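Local coordinates for protein 4-aminobutyrate transaminase (Acinetobacter baumannii, PDB 6WOP) that probably transfers the amino group of 4-aminobutyrate to 2-oxoglutarate, using pyridoxal 5'-phosphate as cofactor, at residues A[143-151]-A[160-169]; A[184-192]-A[222-233]. One frame throughout, in Å; residues are numbered along the deposited sequence.

How the contacts relate
Both contacts belong to the layers around the mixed sheet that includes strands 131-135, 167-170 and 201-206, in the large domain of a class-III, fold-type-I aminotransferase, and both illustrate how helices are fixed on such a sheet. Both are largely buried and reach the third subunit. In contact 1 a short helix meets the loop leading into strand 167-170, the outermost within this chain, with methionine-rich packing and a histidine at one end. Contact 2 pairs two nearly parallel helices; its inner side is apolar, whereas its solvent-facing rim carries charged side chains that hold a tartrate. Strand 167-170 runs on to helix 181-194, and Ile191 packs against Phe168 and His169.

Contact 1: residues A[143-151]-A[160-169]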
loop_
_atom_site.group_PDB
_atom_site.type_symbol
_atom_site.label_atom_id
_atom_site.label_comp_id
_atom_site.label_asym_id
_atom_site.label_seq_id
_atom_site.Cartn_x
_atom_site.Cartn_y
_atom_site.Cartn_z
ATOM N N SER A 143 3.814 -15.731 -2.490
ATOM C CA SER A 143 4.297 -14.629 -1.670
ATOM C C SER A 143 3.215 -13.526 -1.704
ATOM O O SER A 143 2.245 -13.591 -2.477
ATOM C CB SER A 143 5.667 -14.144 -2.199
ATOM O OG SER A 143 5.449 -13.275 -3.317
ATOM N N PHE A 144 3.337 -12.507 -0.845
ATOM C CA PHE A 144 2.357 -11.426 -0.946
ATOM C C PHE A 144 2.495 -10.738 -2.286
ATOM O O PHE A 144 1.496 -10.553 -2.989
ATOM C CB PHE A 144 2.535 -10.461 0.214
ATOM C CG PHE A 144 1.832 -10.922 1.425
ATOM C CD1 PHE A 144 0.481 -10.667 1.554
ATOM C CD2 PHE A 144 2.503 -11.679 2.408
ATOM C CE1 PHE A 144 -0.230 -11.149 2.687
ATOM C CE2 PHE A 144 1.836 -12.130 3.509
ATOM C CZ PHE A 144 0.451 -11.856 3.671
ATOM N N MET A 145 3.739 -10.473 -2.745
ATOM C CA MET A 145 3.792 -9.809 -4.047
ATOM C C MET A 145 3.358 -10.742 -5.181
ATOM O O MET A 145 2.669 -10.297 -6.121
ATOM C CB MET A 145 5.189 -9.270 -4.337
ATOM C CG MET A 145 5.330 -8.529 -5.671
ATOM S SD MET A 145 3.934 -7.332 -5.976
ATOM C CE MET A 145 4.638 -5.742 -5.767
ATOM N N THR A 146 3.826 -12.024 -5.192
ATOM C CA THR A 146 3.408 -12.867 -6.301
ATOM C C THR A 146 1.937 -13.282 -6.187
ATOM O O THR A 146 1.317 -13.589 -7.211
ATOM C CB THR A 146 4.378 -14.094 -6.460
ATOM O OG1 THR A 146 4.503 -14.822 -5.222
ATOM C CG2 THR A 146 5.801 -13.561 -6.787
ATOM N N MET A 147 1.353 -13.278 -4.987
ATOM C CA MET A 147 -0.093 -13.506 -4.918
ATOM C C MET A 147 -0.843 -12.344 -5.554
ATOM O O MET A 147 -1.877 -12.548 -6.196
ATOM C CB MET A 147 -0.575 -13.609 -3.444
ATOM C CG MET A 147 -0.406 -14.943 -2.862
ATOM S SD MET A 147 -1.265 -14.900 -1.195
ATOM C CE MET A 147 -0.102 -14.051 -0.145
ATOM N N ALA A 148 -0.391 -11.119 -5.301
ATOM C CA ALA A 148 -1.039 -9.960 -5.928
ATOM C C ALA A 148 -0.915 -10.052 -7.441
ATOM O O ALA A 148 -1.850 -9.760 -8.171
ATOM C CB ALA A 148 -0.384 -8.650 -5.422
ATOM N N MET A 149 0.234 -10.490 -7.931
ATOM C CA MET A 149 0.420 -10.647 -9.374
ATOM C C MET A 149 -0.456 -11.755 -9.945
ATOM O O MET A 149 -0.972 -11.629 -11.071
ATOM C CB MET A 149 1.910 -10.945 -9.643
ATOM C CG MET A 149 2.752 -9.717 -9.384
ATOM S SD MET A 149 4.569 -10.141 -9.409
ATOM C CE MET A 149 4.766 -10.469 -11.183
ATOM N N THR A 150 -0.596 -12.859 -9.203
ATOM C CA THR A 150 -1.454 -13.968 -9.599
ATOM C C THR A 150 -2.890 -13.480 -9.797
ATOM O O THR A 150 -3.441 -12.790 -8.920
ATOM C CB THR A 150 -1.362 -15.063 -8.510
ATOM O OG1 THR A 150 -0.023 -15.626 -8.591
ATOM C CG2 THR A 150 -2.460 -16.145 -8.673
ATOM N N GLY A 151 -3.504 -13.894 -10.934
ATOM C CA GLY A 151 -4.784 -13.333 -11.357
ATOM C C GLY A 151 -5.908 -14.291 -11.040
ATOM O O GLY A 151 -6.767 -14.572 -11.868
ATOM N N PHE A 160 -6.066 -13.824 2.738
ATOM C CA PHE A 160 -4.885 -13.125 3.268
ATOM C C PHE A 160 -4.954 -11.594 3.153
ATOM O O PHE A 160 -3.949 -10.915 3.430
ATOM C CB PHE A 160 -3.590 -13.654 2.621
ATOM C CG PHE A 160 -3.468 -15.164 2.723
ATOM C CD1 PHE A 160 -3.524 -15.779 3.954
ATOM C CD2 PHE A 160 -3.396 -15.945 1.577
ATOM C CE1 PHE A 160 -3.460 -17.211 4.055
ATOM C CE2 PHE A 160 -3.335 -17.329 1.647
ATOM C CZ PHE A 160 -3.358 -17.964 2.879
ATOM N N GLY A 161 -6.142 -11.023 2.955
ATOM C CA GLY A 161 -6.252 -9.575 3.228
ATOM C C GLY A 161 -5.586 -8.706 2.168
ATOM O O GLY A 161 -5.466 -9.067 0.993
ATOM N N VAL A 162 -5.150 -7.517 2.579
ATOM C CA VAL A 162 -4.772 -6.509 1.594
ATOM C C VAL A 162 -3.507 -6.917 0.856
ATOM O O VAL A 162 -2.594 -7.526 1.427
ATOM C CB VAL A 162 -4.616 -5.138 2.290
ATOM C CG1 VAL A 162 -3.655 -5.190 3.419
ATOM C CG2 VAL A 162 -4.134 -4.051 1.282
ATOM N N MET A 163 -3.435 -6.569 -0.430
ATOM C CA MET A 163 -2.318 -6.971 -1.289
ATOM C C MET A 163 -1.504 -5.713 -1.558
ATOM O O MET A 163 -2.050 -4.604 -1.489
ATOM C CB MET A 163 -2.788 -7.556 -2.634
ATOM C CG MET A 163 -3.554 -8.895 -2.520
ATOM S SD MET A 163 -2.261 -10.124 -2.081
ATOM C CE MET A 163 -2.906 -10.888 -0.570
ATOM N N PRO A 164 -0.212 -5.835 -1.882
ATOM C CA PRO A 164 0.579 -4.619 -2.124
ATOM C C PRO A 164 0.071 -3.768 -3.280
ATOM O O PRO A 164 -0.421 -4.253 -4.301
ATOM C CB PRO A 164 2.001 -5.150 -2.389
ATOM C CG PRO A 164 1.854 -6.622 -2.566
ATOM C CD PRO A 164 0.637 -7.059 -1.852
ATOM N N ALA A 165 0.242 -2.467 -3.114
ATOM C CA ALA A 165 -0.180 -1.488 -4.098
ATOM C C ALA A 165 0.620 -1.604 -5.392
ATOM O O ALA A 165 1.761 -2.078 -5.396
ATOM C CB ALA A 165 0.011 -0.079 -3.534
ATOM N N GLY A 166 0.038 -1.058 -6.478
ATOM C CA GLY A 166 0.743 -0.915 -7.754
ATOM C C GLY A 166 0.762 -2.169 -8.619
ATOM O O GLY A 166 1.604 -2.291 -9.514
ATOM N N VAL A 167 -0.129 -3.123 -8.363
ATOM C CA VAL A 167 -0.254 -4.323 -9.200
ATOM C C VAL A 167 -1.632 -4.332 -9.833
ATOM O O VAL A 167 -2.637 -4.242 -9.111
ATOM C CB VAL A 167 -0.057 -5.587 -8.353
ATOM C CG1 VAL A 167 -0.202 -6.908 -9.231
ATOM C CG2 VAL A 167 1.323 -5.492 -7.682
ATOM N N PHE A 168 -1.701 -4.503 -11.170
ATOM C CA PHE A 168 -3.002 -4.468 -11.829
ATOM C C PHE A 168 -3.093 -5.590 -12.846
ATOM O O PHE A 168 -2.087 -5.967 -13.432
ATOM C CB PHE A 168 -3.209 -3.050 -12.510
ATOM C CG PHE A 168 -3.208 -1.942 -11.474
ATOM C CD1 PHE A 168 -4.325 -1.764 -10.633
ATOM C CD2 PHE A 168 -2.086 -1.149 -11.295
ATOM C CE1 PHE A 168 -4.289 -0.755 -9.605
ATOM C CE2 PHE A 168 -2.048 -0.177 -10.304
ATOM C CZ PHE A 168 -3.149 0.014 -9.467
ATOM N N HIS A 169 -4.317 -6.055 -13.133
ATOM C CA HIS A 169 -4.509 -7.161 -14.078
ATOM C C HIS A 169 -5.190 -6.734 -15.366
ATOM O O HIS A 169 -6.316 -6.189 -15.347
ATOM C CB HIS A 169 -5.329 -8.253 -13.414
ATOM C CG HIS A 169 -4.613 -8.887 -12.261
ATOM N ND1 HIS A 169 -4.721 -8.406 -10.973
ATOM C CD2 HIS A 169 -3.742 -9.930 -12.209
ATOM C CE1 HIS A 169 -3.962 -9.136 -10.160
ATOM N NE2 HIS A 169 -3.351 -10.063 -10.887
#
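Met145, Ala148 and Met149 of helix 144-149 pack on Met163, Pro164 and Val167 in a beta-alpha-beta unit, where the helix links strand 131-135 to strand 167-170, the outermost of the aminotransferase sheet within this chain. Ala148 sits at the middle, its CB 3.8 Å from Met163 CB, with the Pro164 ring beside it.

Met163 can be followed outward. Its CB rests on that alanine methyl; the chain then bends at chi2 (-72°), bringing SD alongside the helix near Phe144 O and Met147 CB. CE ends 4.0 Å from Phe144 CD1. On the same phenyl ring, Met147 CE lies over one face, offset toward the rim, while Phe160 O comes up at the edge, in the ring plane. Met147 SD in turn makes an oblique Met-aromatic contact with Phe160, 3.6 Å from CD2. Arg124 of a second subunit donates to Phe160 O and Val162 O, tying this end into a subunit interface.

Val167 divides its methyls between two places. CG1, anti to the backbone N (chi1 179°), lies against Ala148 O and Met149 CG, and CG2 meets Met145 SD at 3.6 Å. The helix begins with Ser143 as N-cap, whose OG accepts from Thr146 N at 2.8 Å and is also bonded to Glu117.

At the other end His169 closes the contact. Its ND1 is bonded to Asp195 of a third subunit, which helps set the ring's rotation; with NE2 also donating, a protonated ring stabilised by that aspartate is plausible. NE2 donates a hydrogen bond to Met149 O at 2.9 Å, a bent bond of 139° that arrives from above the carbonyl plane, with a weak second bond to Thr150 O.

Contact 2: residues A[184-192]-A[222-233]; sequences AIESVEDIF and FLKRLRAICDKH. With TAR (D(-)-tartaric acid), chain C.
A single knob-into-hole contact joins helices 184-192 and 222-233, which run in nearly the same direction with a crossing angle of -22°. The knob is Ile185, set among Phe222, Arg225, Leu226 and Ile229. Its CD1 lies 3.5 Å from Phe222 CE1 and also touches Arg225 CB, while CG2 packs on Ile229 CD1. Ala184 CB presses on the same phenyl carbon, Phe222 CE1, at 3.4 Å. Farther along, Phe192 CE2 meets Ile229 CG2 at 3.6 Å, the methyl lying at the ring's edge, and His233 approaches the phenyl obliquely.

The outer rim is polar and holds a tartrate, probably from the crystallisation liquor. A bend at chi3 (68°) turns the guanidinium of Arg225 so that Ile185 lies over one face and a tartrate carboxylate meets its edge. Two bonds grip that carboxylate: Arg225 NE to tartrate O1 at 2.9 Å, nearly straight at 169°, and Arg225 NH2 to O11, doubtfully short at 2.5 Å. Tartrate O2 donates to Glu189 OE2 at 2.8 Å, and the extended chain of Lys232 brings NZ to O41. Arg225 NH1 forms salt bridges with Asp182 and Glu221, which hold the guanidinium in place.

On the inner side Val188 and Leu226 both rest on Ile204 of strand 201-206, the apolar faces of two helices on a beta-sheet, as expected of the three-layer large domain of fold-type-I PLP-dependent aminotransferases.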
loop_
_atom_site.group_PDB
_atom_site.type_symbol
_atom_site.label_atom_id
_atom_site.label_comp_id
_atom_site.label_asym_id
_atom_site.label_seq_id
_atom_site.Cartn_x
_atom_site.Cartn_y
_atom_site.Cartn_z
ATOM N N ALA A 184 -7.240 -7.406 -25.610
ATOM C CA ALA A 184 -6.215 -7.541 -24.579
ATOM C C ALA A 184 -5.306 -6.318 -24.550
ATOM O O ALA A 184 -4.949 -5.799 -23.477
ATOM C CB ALA A 184 -5.413 -8.856 -24.843
ATOM N N ILE A 185 -4.883 -5.849 -25.717
ATOM C CA ILE A 185 -4.028 -4.677 -25.736
ATOM C C ILE A 185 -4.797 -3.481 -25.195
ATOM O O ILE A 185 -4.292 -2.704 -24.373
ATOM C CB ILE A 185 -3.514 -4.429 -27.175
ATOM C CG1 ILE A 185 -2.433 -5.458 -27.570
ATOM C CG2 ILE A 185 -2.908 -3.005 -27.338
ATOM C CD1 ILE A 185 -1.164 -5.311 -26.832
ATOM N N GLU A 186 -6.058 -3.359 -25.582
ATOM C CA GLU A 186 -6.868 -2.245 -25.080
ATOM C C GLU A 186 -6.971 -2.274 -23.571
ATOM O O GLU A 186 -6.966 -1.207 -22.933
ATOM C CB GLU A 186 -8.265 -2.287 -25.722
ATOM C CG GLU A 186 -9.143 -1.173 -25.369
ATOM C CD GLU A 186 -10.446 -1.154 -26.191
ATOM O OE1 GLU A 186 -10.454 -1.742 -27.305
ATOM O OE2 GLU A 186 -11.449 -0.557 -25.697
ATOM N N SER A 187 -7.041 -3.487 -22.959
ATOM C CA SER A 187 -7.144 -3.547 -21.488
ATOM C C SER A 187 -5.860 -3.084 -20.805
ATOM O O SER A 187 -5.917 -2.455 -19.747
ATOM C CB SER A 187 -7.513 -4.958 -21.040
ATOM O OG SER A 187 -6.359 -5.788 -21.081
ATOM N N VAL A 188 -4.687 -3.331 -21.414
ATOM C CA VAL A 188 -3.439 -2.737 -20.899
ATOM C C VAL A 188 -3.490 -1.202 -20.972
ATOM O O VAL A 188 -3.169 -0.463 -20.018
ATOM C CB VAL A 188 -2.252 -3.315 -21.686
ATOM C CG1 VAL A 188 -0.956 -2.686 -21.198
ATOM C CG2 VAL A 188 -2.234 -4.881 -21.473
ATOM N N GLU A 189 -3.926 -0.687 -22.102
ATOM C CA GLU A 189 -3.983 0.758 -22.225
ATOM C C GLU A 189 -4.998 1.360 -21.242
ATOM O O GLU A 189 -4.827 2.503 -20.792
ATOM C CB GLU A 189 -4.305 1.126 -23.687
ATOM C CG GLU A 189 -3.193 0.619 -24.644
ATOM C CD GLU A 189 -3.535 0.743 -26.107
ATOM O OE1 GLU A 189 -4.754 0.661 -26.473
ATOM O OE2 GLU A 189 -2.565 0.930 -26.897
ATOM N N ASP A 190 -6.095 0.655 -20.953
ATOM C CA ASP A 190 -7.030 1.181 -19.953
ATOM C C ASP A 190 -6.357 1.254 -18.581
ATOM O O ASP A 190 -6.672 2.126 -17.773
ATOM C CB ASP A 190 -8.282 0.285 -19.870
ATOM C CG ASP A 190 -9.180 0.371 -21.116
ATOM O OD1 ASP A 190 -8.999 1.296 -21.989
ATOM O OD2 ASP A 190 -10.097 -0.498 -21.221
ATOM N N ILE A 191 -5.472 0.300 -18.267
ATOM C CA ILE A 191 -4.732 0.392 -17.004
ATOM C C ILE A 191 -3.914 1.687 -16.974
ATOM O O ILE A 191 -3.898 2.411 -15.966
ATOM C CB ILE A 191 -3.838 -0.862 -16.832
ATOM C CG1 ILE A 191 -4.746 -2.081 -16.493
ATOM C CG2 ILE A 191 -2.797 -0.666 -15.670
ATOM C CD1 ILE A 191 -3.975 -3.415 -16.506
ATOM N N PHE A 192 -3.208 1.995 -18.074
ATOM C CA PHE A 192 -2.472 3.270 -18.125
ATOM C C PHE A 192 -3.418 4.439 -17.948
ATOM O O PHE A 192 -3.053 5.485 -17.365
ATOM C CB PHE A 192 -1.770 3.446 -19.469
ATOM C CG PHE A 192 -0.705 2.432 -19.753
ATOM C CD1 PHE A 192 0.032 1.889 -18.752
ATOM C CD2 PHE A 192 -0.428 2.079 -21.063
ATOM C CE1 PHE A 192 1.067 0.974 -19.023
ATOM C CE2 PHE A 192 0.593 1.158 -21.349
ATOM C CZ PHE A 192 1.336 0.617 -20.321
ATOM N N PHE A 222 0.164 -10.489 -30.144
ATOM C CA PHE A 222 0.041 -9.831 -28.857
ATOM C C PHE A 222 1.418 -9.496 -28.282
ATOM O O PHE A 222 1.630 -8.390 -27.779
ATOM C CB PHE A 222 -0.768 -10.691 -27.879
ATOM C CG PHE A 222 -1.003 -9.979 -26.524
ATOM C CD1 PHE A 222 -1.902 -8.935 -26.428
ATOM C CD2 PHE A 222 -0.282 -10.324 -25.420
ATOM C CE1 PHE A 222 -2.091 -8.295 -25.231
ATOM C CE2 PHE A 222 -0.487 -9.710 -24.210
ATOM C CZ PHE A 222 -1.396 -8.688 -24.119
ATOM N N LEU A 223 2.370 -10.444 -28.349
ATOM C CA LEU A 223 3.730 -10.159 -27.904
ATOM C C LEU A 223 4.356 -8.997 -28.645
ATOM O O LEU A 223 5.029 -8.164 -28.026
ATOM C CB LEU A 223 4.633 -11.387 -28.083
ATOM C CG LEU A 223 4.645 -12.407 -26.962
ATOM C CD1 LEU A 223 5.696 -13.468 -27.239
ATOM C CD2 LEU A 223 4.860 -11.793 -25.544
ATOM N N LYS A 224 4.179 -8.946 -29.974
ATOM C CA LYS A 224 4.832 -7.854 -30.675
ATOM C C LYS A 224 4.164 -6.529 -30.336
ATOM O O LYS A 224 4.835 -5.526 -30.099
ATOM C CB LYS A 224 4.775 -8.061 -32.191
ATOM C CG LYS A 224 5.368 -9.401 -32.630
ATOM C CD LYS A 224 5.164 -9.731 -34.130
ATOM C CE LYS A 224 5.037 -11.255 -34.433
ATOM N NZ LYS A 224 6.286 -11.924 -34.881
ATOM N N ARG A 225 2.865 -6.448 -30.220
ATOM C CA ARG A 225 2.238 -5.203 -29.802
ATOM C C ARG A 225 2.607 -4.816 -28.365
ATOM O O ARG A 225 2.888 -3.698 -28.077
ATOM C CB ARG A 225 0.766 -5.236 -30.052
ATOM C CG ARG A 225 0.482 -5.149 -31.532
ATOM C CD ARG A 225 -0.944 -5.402 -31.869
ATOM N NE ARG A 225 -1.816 -4.373 -31.388
ATOM C CZ ARG A 225 -3.125 -4.458 -31.421
ATOM N NH1 ARG A 225 -3.702 -5.502 -31.936
ATOM N NH2 ARG A 225 -3.852 -3.496 -30.954
ATOM N N LEU A 226 2.608 -5.798 -27.492
ATOM C CA LEU A 226 3.053 -5.524 -26.124
ATOM C C LEU A 226 4.493 -5.027 -26.094
ATOM O O LEU A 226 4.828 -4.126 -25.326
ATOM C CB LEU A 226 2.905 -6.788 -25.263
ATOM C CG LEU A 226 2.809 -6.593 -23.756
ATOM C CD1 LEU A 226 1.629 -5.670 -23.422
ATOM C CD2 LEU A 226 2.602 -7.963 -23.138
ATOM N N ARG A 227 5.376 -5.660 -26.859
ATOM C CA ARG A 227 6.761 -5.211 -26.932
ATOM C C ARG A 227 6.846 -3.747 -27.382
ATOM O O ARG A 227 7.594 -2.939 -26.806
ATOM C CB ARG A 227 7.522 -6.138 -27.914
ATOM C CG ARG A 227 9.024 -5.803 -28.173
ATOM C CD ARG A 227 9.882 -6.218 -26.961
ATOM N NE ARG A 227 10.067 -5.103 -26.021
ATOM C CZ ARG A 227 10.725 -5.228 -24.865
ATOM N NH1 ARG A 227 11.255 -6.421 -24.483
ATOM N NH2 ARG A 227 10.873 -4.176 -24.087
ATOM N N ALA A 228 6.079 -3.380 -28.399
ATOM C CA ALA A 228 6.130 -1.996 -28.873
ATOM C C ALA A 228 5.634 -1.020 -27.790
ATOM O O ALA A 228 6.186 0.081 -27.631
ATOM C CB ALA A 228 5.323 -1.842 -30.163
ATOM N N ILE A 229 4.616 -1.408 -27.016
ATOM C CA ILE A 229 4.138 -0.534 -25.923
ATOM C C ILE A 229 5.204 -0.391 -24.849
ATOM O O ILE A 229 5.484 0.730 -24.382
ATOM C CB ILE A 229 2.828 -1.085 -25.336
ATOM C CG1 ILE A 229 1.664 -0.855 -26.302
ATOM C CG2 ILE A 229 2.549 -0.528 -23.908
ATOM C CD1 ILE A 229 0.439 -1.710 -25.982
ATOM N N CYS A 230 5.805 -1.519 -24.427
ATOM C CA CYS A 230 6.908 -1.410 -23.466
ATOM C C CYS A 230 8.050 -0.538 -23.989
ATOM O O CYS A 230 8.567 0.325 -23.266
ATOM C CB CYS A 230 7.444 -2.792 -23.105
ATOM S SG CYS A 230 6.279 -3.676 -22.013
ATOM N N ASP A 231 8.462 -0.681 -25.258
ATOM C CA ASP A 231 9.589 0.104 -25.758
ATOM C C ASP A 231 9.245 1.583 -25.766
ATOM O O ASP A 231 10.080 2.432 -25.420
ATOM C CB ASP A 231 9.972 -0.300 -27.183
ATOM C CG ASP A 231 10.502 -1.742 -27.286
ATOM O OD1 ASP A 231 10.831 -2.392 -26.267
ATOM O OD2 ASP A 231 10.543 -2.235 -28.425
ATOM N N LYS A 232 8.044 1.874 -26.127
ATOM C CA LYS A 232 7.570 3.227 -26.194
ATOM C C LYS A 232 7.577 3.915 -24.840
ATOM O O LYS A 232 7.836 5.073 -24.742
ATOM C CB LYS A 232 6.178 3.177 -26.755
ATOM C CG LYS A 232 5.463 4.457 -26.900
ATOM C CD LYS A 232 4.030 4.142 -27.247
ATOM C CE LYS A 232 3.249 5.405 -27.508
ATOM N NZ LYS A 232 1.962 5.117 -28.183
ATOM N N HIS A 233 7.272 3.166 -23.801
ATOM C CA HIS A 233 7.169 3.731 -22.450
ATOM C C HIS A 233 8.337 3.401 -21.520
ATOM O O HIS A 233 8.276 3.761 -20.337
ATOM C CB HIS A 233 5.860 3.256 -21.805
ATOM C CG HIS A 233 4.646 3.769 -22.520
ATOM N ND1 HIS A 233 4.436 5.112 -22.767
ATOM C CD2 HIS A 233 3.561 3.122 -23.013
ATOM C CE1 HIS A 233 3.283 5.270 -23.405
ATOM N NE2 HIS A 233 2.730 4.078 -23.563
HETATM O O1 TAR C . -0.930 -1.778 -30.351
HETATM O O11 TAR C . -2.992 -1.202 -30.450
HETATM C C1 TAR C . -1.831 -0.948 -30.190
HETATM C C2 TAR C . -1.512 0.420 -29.648
HETATM O O2 TAR C . -0.537 0.193 -28.663
HETATM C C3 TAR C . -0.978 1.430 -30.688
HETATM O O3 TAR C . -0.604 0.894 -31.943
HETATM C C4 TAR C . 0.042 2.431 -30.248
HETATM O O4 TAR C . -0.008 3.424 -30.949
HETATM O O41 TAR C . 0.801 2.362 -29.272
#